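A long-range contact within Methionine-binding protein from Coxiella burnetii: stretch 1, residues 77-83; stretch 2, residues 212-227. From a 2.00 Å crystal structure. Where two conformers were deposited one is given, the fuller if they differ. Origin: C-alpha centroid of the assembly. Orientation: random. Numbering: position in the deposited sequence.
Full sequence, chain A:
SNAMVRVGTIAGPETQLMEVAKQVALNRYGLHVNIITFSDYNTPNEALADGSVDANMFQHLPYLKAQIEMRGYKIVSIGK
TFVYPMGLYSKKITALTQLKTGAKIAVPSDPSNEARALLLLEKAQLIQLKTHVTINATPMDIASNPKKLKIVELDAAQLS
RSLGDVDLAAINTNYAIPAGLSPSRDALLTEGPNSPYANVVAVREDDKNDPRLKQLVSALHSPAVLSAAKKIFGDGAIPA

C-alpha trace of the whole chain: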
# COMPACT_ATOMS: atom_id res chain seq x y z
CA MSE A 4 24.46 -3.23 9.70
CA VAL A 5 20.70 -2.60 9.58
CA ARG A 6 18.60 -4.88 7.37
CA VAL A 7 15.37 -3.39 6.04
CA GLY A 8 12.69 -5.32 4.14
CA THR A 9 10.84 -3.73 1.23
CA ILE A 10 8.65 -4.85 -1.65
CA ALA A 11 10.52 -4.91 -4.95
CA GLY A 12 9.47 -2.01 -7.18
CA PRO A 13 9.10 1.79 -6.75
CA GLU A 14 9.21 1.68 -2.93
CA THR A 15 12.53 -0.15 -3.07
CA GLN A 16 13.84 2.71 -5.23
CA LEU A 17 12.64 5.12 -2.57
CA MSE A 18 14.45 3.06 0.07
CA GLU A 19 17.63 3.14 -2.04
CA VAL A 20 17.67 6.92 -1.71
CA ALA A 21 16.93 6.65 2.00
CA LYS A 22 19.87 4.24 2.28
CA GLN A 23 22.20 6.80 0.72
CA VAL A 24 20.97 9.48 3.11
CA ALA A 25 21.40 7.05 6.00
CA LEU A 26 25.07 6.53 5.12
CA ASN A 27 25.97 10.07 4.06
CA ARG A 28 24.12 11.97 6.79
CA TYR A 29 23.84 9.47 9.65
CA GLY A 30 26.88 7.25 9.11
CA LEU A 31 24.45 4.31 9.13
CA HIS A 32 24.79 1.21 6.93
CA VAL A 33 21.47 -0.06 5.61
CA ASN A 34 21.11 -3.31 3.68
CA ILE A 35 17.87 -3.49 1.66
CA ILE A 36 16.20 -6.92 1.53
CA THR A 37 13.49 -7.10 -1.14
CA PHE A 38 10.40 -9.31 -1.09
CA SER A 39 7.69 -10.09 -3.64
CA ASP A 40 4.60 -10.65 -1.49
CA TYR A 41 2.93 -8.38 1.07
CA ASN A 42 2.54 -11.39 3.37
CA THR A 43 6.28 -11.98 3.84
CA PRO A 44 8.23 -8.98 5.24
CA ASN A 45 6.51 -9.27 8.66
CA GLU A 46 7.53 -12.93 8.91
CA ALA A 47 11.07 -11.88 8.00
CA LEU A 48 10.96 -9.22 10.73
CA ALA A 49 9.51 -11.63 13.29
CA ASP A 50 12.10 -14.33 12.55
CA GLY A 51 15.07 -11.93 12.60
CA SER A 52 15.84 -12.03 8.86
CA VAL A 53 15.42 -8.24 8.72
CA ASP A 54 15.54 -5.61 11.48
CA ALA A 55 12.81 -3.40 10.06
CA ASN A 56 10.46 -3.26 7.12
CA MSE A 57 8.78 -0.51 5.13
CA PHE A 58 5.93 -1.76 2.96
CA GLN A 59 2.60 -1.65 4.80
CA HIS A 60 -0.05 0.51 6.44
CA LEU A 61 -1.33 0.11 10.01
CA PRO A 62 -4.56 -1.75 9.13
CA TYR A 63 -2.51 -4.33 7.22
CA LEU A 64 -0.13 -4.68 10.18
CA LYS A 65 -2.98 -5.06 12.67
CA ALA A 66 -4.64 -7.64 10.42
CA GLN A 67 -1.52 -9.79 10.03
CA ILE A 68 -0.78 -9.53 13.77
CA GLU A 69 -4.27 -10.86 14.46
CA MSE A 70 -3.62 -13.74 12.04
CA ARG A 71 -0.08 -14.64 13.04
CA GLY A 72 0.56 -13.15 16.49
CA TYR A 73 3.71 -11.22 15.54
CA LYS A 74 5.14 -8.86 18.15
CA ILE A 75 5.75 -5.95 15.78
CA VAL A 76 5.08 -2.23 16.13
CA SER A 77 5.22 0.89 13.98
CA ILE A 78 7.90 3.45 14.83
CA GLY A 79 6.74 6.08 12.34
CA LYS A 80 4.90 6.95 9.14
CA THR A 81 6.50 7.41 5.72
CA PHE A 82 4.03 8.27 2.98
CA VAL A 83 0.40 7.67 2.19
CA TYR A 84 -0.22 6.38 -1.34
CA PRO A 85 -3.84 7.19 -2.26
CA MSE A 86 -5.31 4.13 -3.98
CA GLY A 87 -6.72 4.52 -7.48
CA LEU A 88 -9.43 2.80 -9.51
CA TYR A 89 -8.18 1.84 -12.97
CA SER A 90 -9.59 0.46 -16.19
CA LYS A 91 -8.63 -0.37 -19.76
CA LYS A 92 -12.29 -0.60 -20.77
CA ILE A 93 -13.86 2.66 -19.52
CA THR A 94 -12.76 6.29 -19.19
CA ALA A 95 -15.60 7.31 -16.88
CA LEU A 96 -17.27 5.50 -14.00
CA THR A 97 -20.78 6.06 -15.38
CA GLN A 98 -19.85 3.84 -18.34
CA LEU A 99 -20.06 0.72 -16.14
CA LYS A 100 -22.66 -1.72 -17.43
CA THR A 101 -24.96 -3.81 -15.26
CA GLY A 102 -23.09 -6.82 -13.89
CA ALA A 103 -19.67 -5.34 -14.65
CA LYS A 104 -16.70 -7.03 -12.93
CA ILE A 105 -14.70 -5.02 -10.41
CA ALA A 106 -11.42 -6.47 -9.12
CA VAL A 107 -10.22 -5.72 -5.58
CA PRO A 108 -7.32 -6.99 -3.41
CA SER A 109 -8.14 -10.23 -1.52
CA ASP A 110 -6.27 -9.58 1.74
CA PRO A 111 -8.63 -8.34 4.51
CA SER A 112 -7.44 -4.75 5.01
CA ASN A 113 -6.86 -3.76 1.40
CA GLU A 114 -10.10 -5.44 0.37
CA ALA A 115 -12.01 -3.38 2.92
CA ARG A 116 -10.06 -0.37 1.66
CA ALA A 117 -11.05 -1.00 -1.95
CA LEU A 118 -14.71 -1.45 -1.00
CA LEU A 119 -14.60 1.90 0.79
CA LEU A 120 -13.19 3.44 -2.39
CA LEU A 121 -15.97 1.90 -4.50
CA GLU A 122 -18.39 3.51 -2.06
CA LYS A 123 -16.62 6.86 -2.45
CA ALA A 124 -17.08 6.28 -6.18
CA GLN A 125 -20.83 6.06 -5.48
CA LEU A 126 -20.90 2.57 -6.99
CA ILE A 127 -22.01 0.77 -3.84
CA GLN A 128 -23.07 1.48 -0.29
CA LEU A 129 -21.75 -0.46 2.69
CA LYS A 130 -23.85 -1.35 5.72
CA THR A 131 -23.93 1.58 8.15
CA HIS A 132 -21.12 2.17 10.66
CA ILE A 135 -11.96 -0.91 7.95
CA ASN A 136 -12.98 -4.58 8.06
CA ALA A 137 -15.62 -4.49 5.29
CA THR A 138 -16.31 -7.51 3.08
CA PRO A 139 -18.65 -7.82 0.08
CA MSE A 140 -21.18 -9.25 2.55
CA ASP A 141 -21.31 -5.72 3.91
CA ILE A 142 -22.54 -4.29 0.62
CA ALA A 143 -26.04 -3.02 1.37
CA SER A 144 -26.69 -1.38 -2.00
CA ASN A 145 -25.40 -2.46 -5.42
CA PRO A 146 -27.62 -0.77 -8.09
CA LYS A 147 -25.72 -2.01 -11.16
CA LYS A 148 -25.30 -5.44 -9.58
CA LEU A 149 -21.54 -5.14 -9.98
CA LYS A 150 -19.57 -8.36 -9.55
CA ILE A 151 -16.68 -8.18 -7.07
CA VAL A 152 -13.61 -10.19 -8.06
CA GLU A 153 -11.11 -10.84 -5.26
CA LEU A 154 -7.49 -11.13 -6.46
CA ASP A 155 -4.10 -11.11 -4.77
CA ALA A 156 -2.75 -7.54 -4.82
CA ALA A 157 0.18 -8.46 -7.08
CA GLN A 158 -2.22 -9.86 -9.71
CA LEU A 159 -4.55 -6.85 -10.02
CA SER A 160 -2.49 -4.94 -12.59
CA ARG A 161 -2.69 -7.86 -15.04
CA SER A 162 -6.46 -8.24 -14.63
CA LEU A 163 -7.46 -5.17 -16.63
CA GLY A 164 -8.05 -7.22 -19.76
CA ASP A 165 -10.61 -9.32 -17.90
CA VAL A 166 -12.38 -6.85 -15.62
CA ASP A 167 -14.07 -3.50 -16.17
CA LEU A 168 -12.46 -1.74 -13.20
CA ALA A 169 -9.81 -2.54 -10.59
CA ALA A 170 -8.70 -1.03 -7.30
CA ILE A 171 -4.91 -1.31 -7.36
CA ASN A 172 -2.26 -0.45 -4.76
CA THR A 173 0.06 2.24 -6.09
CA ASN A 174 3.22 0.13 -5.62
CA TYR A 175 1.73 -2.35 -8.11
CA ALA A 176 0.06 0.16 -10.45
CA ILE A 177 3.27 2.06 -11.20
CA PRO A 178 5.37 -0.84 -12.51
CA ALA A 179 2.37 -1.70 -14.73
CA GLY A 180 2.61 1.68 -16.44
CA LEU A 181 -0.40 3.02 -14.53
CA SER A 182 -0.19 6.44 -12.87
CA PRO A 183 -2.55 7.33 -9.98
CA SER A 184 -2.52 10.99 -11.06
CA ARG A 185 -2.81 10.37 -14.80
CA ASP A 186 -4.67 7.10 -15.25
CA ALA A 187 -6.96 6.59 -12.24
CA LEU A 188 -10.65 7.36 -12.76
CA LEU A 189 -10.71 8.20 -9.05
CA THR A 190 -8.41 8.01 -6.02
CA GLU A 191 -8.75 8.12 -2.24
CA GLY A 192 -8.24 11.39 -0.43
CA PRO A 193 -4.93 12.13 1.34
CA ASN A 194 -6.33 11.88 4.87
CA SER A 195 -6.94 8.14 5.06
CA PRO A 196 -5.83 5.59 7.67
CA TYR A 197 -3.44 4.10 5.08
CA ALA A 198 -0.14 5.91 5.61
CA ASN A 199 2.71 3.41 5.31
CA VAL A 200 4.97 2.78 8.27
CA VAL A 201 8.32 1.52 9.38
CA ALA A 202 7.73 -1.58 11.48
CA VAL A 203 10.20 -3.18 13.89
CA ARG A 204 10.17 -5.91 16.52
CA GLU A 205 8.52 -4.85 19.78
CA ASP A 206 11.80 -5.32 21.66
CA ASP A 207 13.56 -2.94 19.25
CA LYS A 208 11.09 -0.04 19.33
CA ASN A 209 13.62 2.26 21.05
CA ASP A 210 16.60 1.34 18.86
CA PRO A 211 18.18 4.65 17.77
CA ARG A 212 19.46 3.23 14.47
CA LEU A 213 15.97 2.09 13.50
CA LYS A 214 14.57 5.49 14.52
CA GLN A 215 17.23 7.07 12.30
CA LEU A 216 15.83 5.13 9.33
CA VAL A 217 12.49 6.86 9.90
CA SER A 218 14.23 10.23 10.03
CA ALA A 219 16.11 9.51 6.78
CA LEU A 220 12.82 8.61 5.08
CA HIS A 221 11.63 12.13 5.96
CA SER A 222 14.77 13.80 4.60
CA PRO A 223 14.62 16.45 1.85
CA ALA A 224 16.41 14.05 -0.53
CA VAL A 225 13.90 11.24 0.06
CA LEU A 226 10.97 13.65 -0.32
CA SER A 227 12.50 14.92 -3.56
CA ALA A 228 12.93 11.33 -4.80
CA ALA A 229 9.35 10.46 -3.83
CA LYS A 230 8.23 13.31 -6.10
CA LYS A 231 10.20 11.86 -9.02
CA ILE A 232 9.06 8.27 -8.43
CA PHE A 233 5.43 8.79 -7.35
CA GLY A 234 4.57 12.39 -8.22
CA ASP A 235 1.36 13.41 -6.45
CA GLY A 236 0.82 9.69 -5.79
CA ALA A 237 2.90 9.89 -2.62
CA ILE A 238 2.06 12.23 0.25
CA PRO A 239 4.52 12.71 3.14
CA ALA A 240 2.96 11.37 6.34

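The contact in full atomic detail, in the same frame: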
# COMPACT_ATOMS: atom_id res chain seq x y z
N SER A 77 4.79 -0.21 14.84
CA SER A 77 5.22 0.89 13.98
C SER A 77 6.06 1.87 14.78
O SER A 77 5.73 2.16 15.93
CB SER A 77 4.00 1.62 13.40
OG SER A 77 4.40 2.85 12.81
N ILE A 78 7.14 2.37 14.19
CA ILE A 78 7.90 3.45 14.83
C ILE A 78 7.83 4.77 14.05
O ILE A 78 8.58 5.70 14.33
CB ILE A 78 9.36 3.05 15.09
CG1 ILE A 78 10.04 2.58 13.80
CG2 ILE A 78 9.42 1.96 16.14
CD1 ILE A 78 11.57 2.48 13.91
N GLY A 79 6.93 4.84 13.08
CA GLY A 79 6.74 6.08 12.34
C GLY A 79 6.15 5.90 10.95
O GLY A 79 6.26 4.83 10.35
N LYS A 80 5.53 6.96 10.45
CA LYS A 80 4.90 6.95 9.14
C LYS A 80 5.87 7.45 8.07
O LYS A 80 6.77 8.24 8.34
CB LYS A 80 3.64 7.83 9.15
CG LYS A 80 2.59 7.39 10.15
CD LYS A 80 1.40 8.35 10.14
CE LYS A 80 0.36 7.98 11.20
NZ LYS A 80 0.89 8.15 12.58
N THR A 81 5.66 6.99 6.84
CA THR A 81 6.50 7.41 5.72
C THR A 81 5.70 8.25 4.74
O THR A 81 5.80 9.47 4.73
CB THR A 81 7.09 6.18 4.99
OG1 THR A 81 6.02 5.31 4.59
CG2 THR A 81 8.02 5.43 5.91
N PHE A 82 4.90 7.58 3.92
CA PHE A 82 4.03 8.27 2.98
C PHE A 82 2.69 7.56 2.92
O PHE A 82 2.60 6.37 3.21
CB PHE A 82 4.64 8.28 1.57
CG PHE A 82 5.98 8.96 1.48
CD1 PHE A 82 6.06 10.28 1.06
CD2 PHE A 82 7.14 8.29 1.80
CE1 PHE A 82 7.29 10.91 0.98
CE2 PHE A 82 8.37 8.91 1.72
CZ PHE A 82 8.45 10.23 1.31
N VAL A 83 1.65 8.30 2.57
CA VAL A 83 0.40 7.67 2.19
C VAL A 83 0.33 7.66 0.66
O VAL A 83 0.74 8.62 0.01
CB VAL A 83 -0.83 8.40 2.78
CG1 VAL A 83 -0.84 9.86 2.36
CG2 VAL A 83 -2.12 7.71 2.35
N ARG A 212 19.14 3.41 15.89
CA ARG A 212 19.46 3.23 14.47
C ARG A 212 18.21 3.00 13.63
O ARG A 212 18.12 3.46 12.49
CB ARG A 212 20.45 2.07 14.29
CG ARG A 212 21.72 2.24 15.10
CD ARG A 212 22.34 0.89 15.39
NE ARG A 212 23.04 0.36 14.23
CZ ARG A 212 23.24 -0.93 14.01
NH1 ARG A 212 22.77 -1.83 14.86
NH2 ARG A 212 23.90 -1.33 12.93
N LEU A 213 17.24 2.28 14.18
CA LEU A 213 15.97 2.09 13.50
C LEU A 213 15.15 3.39 13.44
O LEU A 213 14.51 3.68 12.43
CB LEU A 213 15.16 0.95 14.14
CG LEU A 213 15.94 -0.37 14.22
CD1 LEU A 213 15.11 -1.48 14.86
CD2 LEU A 213 16.42 -0.78 12.84
N LYS A 214 15.19 4.17 14.51
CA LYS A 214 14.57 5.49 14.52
C LYS A 214 15.21 6.41 13.48
O LYS A 214 14.54 7.23 12.86
CB LYS A 214 14.66 6.14 15.90
CG LYS A 214 13.82 5.48 16.98
CD LYS A 214 13.89 6.29 18.27
CE LYS A 214 13.01 5.70 19.36
NZ LYS A 214 13.08 6.50 20.62
N GLN A 215 16.52 6.27 13.30
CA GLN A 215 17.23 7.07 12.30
C GLN A 215 16.79 6.75 10.87
O GLN A 215 16.80 7.62 10.00
CB GLN A 215 18.75 6.91 12.46
CG GLN A 215 19.27 7.64 13.68
CD GLN A 215 20.68 7.21 14.06
OE1 GLN A 215 21.35 6.51 13.30
NE2 GLN A 215 21.12 7.61 15.24
N LEU A 216 16.37 5.51 10.63
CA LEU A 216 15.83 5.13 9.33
C LEU A 216 14.55 5.90 9.03
O LEU A 216 14.33 6.33 7.89
CB LEU A 216 15.58 3.62 9.28
CG LEU A 216 15.07 3.04 7.97
CD1 LEU A 216 16.06 3.31 6.84
CD2 LEU A 216 14.82 1.55 8.11
N VAL A 217 13.71 6.07 10.04
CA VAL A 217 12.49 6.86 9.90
C VAL A 217 12.83 8.30 9.57
O VAL A 217 12.24 8.90 8.67
CB VAL A 217 11.62 6.81 11.17
CG1 VAL A 217 10.46 7.79 11.07
CG2 VAL A 217 11.10 5.40 11.40
N SER A 218 13.80 8.87 10.29
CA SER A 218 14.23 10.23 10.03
C SER A 218 14.76 10.41 8.60
O SER A 218 14.43 11.39 7.92
CB SER A 218 15.29 10.66 11.04
OG SER A 218 14.79 10.55 12.37
N ALA A 219 15.58 9.47 8.14
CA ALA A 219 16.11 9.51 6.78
C ALA A 219 15.00 9.50 5.73
O ALA A 219 15.09 10.18 4.70
CB ALA A 219 17.07 8.36 6.54
N LEU A 220 13.96 8.70 5.98
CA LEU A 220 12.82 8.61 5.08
C LEU A 220 11.99 9.90 5.03
O LEU A 220 11.17 10.07 4.14
CB LEU A 220 11.92 7.42 5.46
CG LEU A 220 12.50 6.06 5.05
CD1 LEU A 220 11.87 4.91 5.84
CD2 LEU A 220 12.33 5.87 3.55
N HIS A 221 12.24 10.81 5.97
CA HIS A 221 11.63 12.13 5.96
C HIS A 221 12.59 13.22 5.48
O HIS A 221 12.27 14.41 5.53
CB HIS A 221 11.12 12.51 7.35
CG HIS A 221 10.01 11.64 7.84
ND1 HIS A 221 9.99 11.09 9.10
CD2 HIS A 221 8.86 11.24 7.23
CE1 HIS A 221 8.88 10.38 9.25
NE2 HIS A 221 8.18 10.45 8.13
N SER A 222 13.78 12.83 5.03
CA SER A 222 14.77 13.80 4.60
C SER A 222 14.34 14.53 3.33
O SER A 222 13.54 14.01 2.55
CB SER A 222 16.11 13.12 4.35
OG SER A 222 16.02 12.24 3.24
N PRO A 223 14.88 15.73 3.10
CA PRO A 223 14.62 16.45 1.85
C PRO A 223 14.92 15.58 0.63
O PRO A 223 14.11 15.55 -0.30
CB PRO A 223 15.60 17.62 1.91
CG PRO A 223 15.74 17.89 3.37
CD PRO A 223 15.69 16.54 4.04
N ALA A 224 16.04 14.87 0.63
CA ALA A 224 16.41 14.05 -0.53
C ALA A 224 15.40 12.93 -0.81
O ALA A 224 15.09 12.63 -1.97
CB ALA A 224 17.81 13.47 -0.35
N VAL A 225 14.89 12.29 0.24
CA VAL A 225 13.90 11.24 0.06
C VAL A 225 12.56 11.83 -0.41
O VAL A 225 11.89 11.24 -1.26
CB VAL A 225 13.70 10.38 1.32
CG1 VAL A 225 12.51 9.45 1.16
CG2 VAL A 225 14.95 9.55 1.58
N LEU A 226 12.19 12.98 0.13
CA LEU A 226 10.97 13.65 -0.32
C LEU A 226 11.09 14.03 -1.79
O LEU A 226 10.15 13.87 -2.57
CB LEU A 226 10.69 14.90 0.51
CG LEU A 226 10.45 14.65 1.99
CD1 LEU A 226 10.31 15.96 2.75
CD2 LEU A 226 9.22 13.78 2.18
N SER A 227 12.25 14.55 -2.17
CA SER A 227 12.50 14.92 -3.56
C SER A 227 12.42 13.69 -4.47
O SER A 227 11.84 13.75 -5.56
CB SER A 227 13.86 15.61 -3.69
OG SER A 227 14.14 15.95 -5.03

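The most unusual feature of this contact is Gly-79, whose backbone angles of phi 155° and psi 157° call for glycine on their own. An ideal CB built on this residue would jam against the carbonyl O of Ile-78, and it would also lie 2.8 Å from Val-217 CG1, which is a clash. With no side chain there, the strand can approach the helix closely: Gly-79 CA and Val-217 CA are 6.3 Å apart, and Gly-79 CA lies 4.3 Å from Val-217 CG1. Within the strand, Gly-79 N donates to Ser-77 OG at 3.2 Å, with an angle of 154°.

Strand 77-83 and helix 212-220 run nearly parallel, at 10° between their N-to-C directions, with axes approaching to 8.3 Å. The nearest CA pairs are Ile-78 with Lys-214, Gly-79 with Val-217 and Thr-81 with Leu-220; the helix advances six residues while the strand advances three, because a helix rises less per residue.

Ile-78, with chi1 in p and chi2 in t, points toward the helix and loses 77 Å² to it. Ile-78 CD1 lies 3.9 Å from Leu-213 CB and Ile-78 CG1 lies 3.9 Å from Val-217 CG2, so the side chain packs against residues one helical turn apart. Further along, Thr-81 CG2 meets Leu-220 CD1 at 3.9 Å; Thr-81 OG1 is hydrogen-bonded elsewhere in the structure.

His-221 NE2 donates to Lys-80 O at 2.6 Å, the one hydrogen bond between the stretches; the distance is short, but the N-H...O angle of 129° makes the bond weak. The acceptor sits at the ring edge, near the ring plane. Lys-80 contributes its carbonyl here, whereas its CA-to-CB bond points away from the helix.

Phe-82 starts sideways, yet the end of its ring comes nearer and reaches the start of the next helix. Val-225 CG1 lies at the ring edge, 4.1 Å from Phe-82 CZ, and Leu-226 CD2 approaches Phe-82 CE1 obliquely at 3.7 Å. Ser-222 caps that helix: Ser-222 OG accepts from Val-225 N at 3.2 Å and 158°, and donates to Ala-219 O at 2.7 Å, so one hydroxyl both caps the second helix and bonds to the carbonyl of Ala-219 in the first. The Phe-82 contact has a polar cost, since Leu-220 O, 3.9 Å from Phe-82 CE2, is buried without a hydrogen-bonding partner anywhere in the model. Overall the interface buries 437 Å², summed over both sides, and rests mainly on apolar packing.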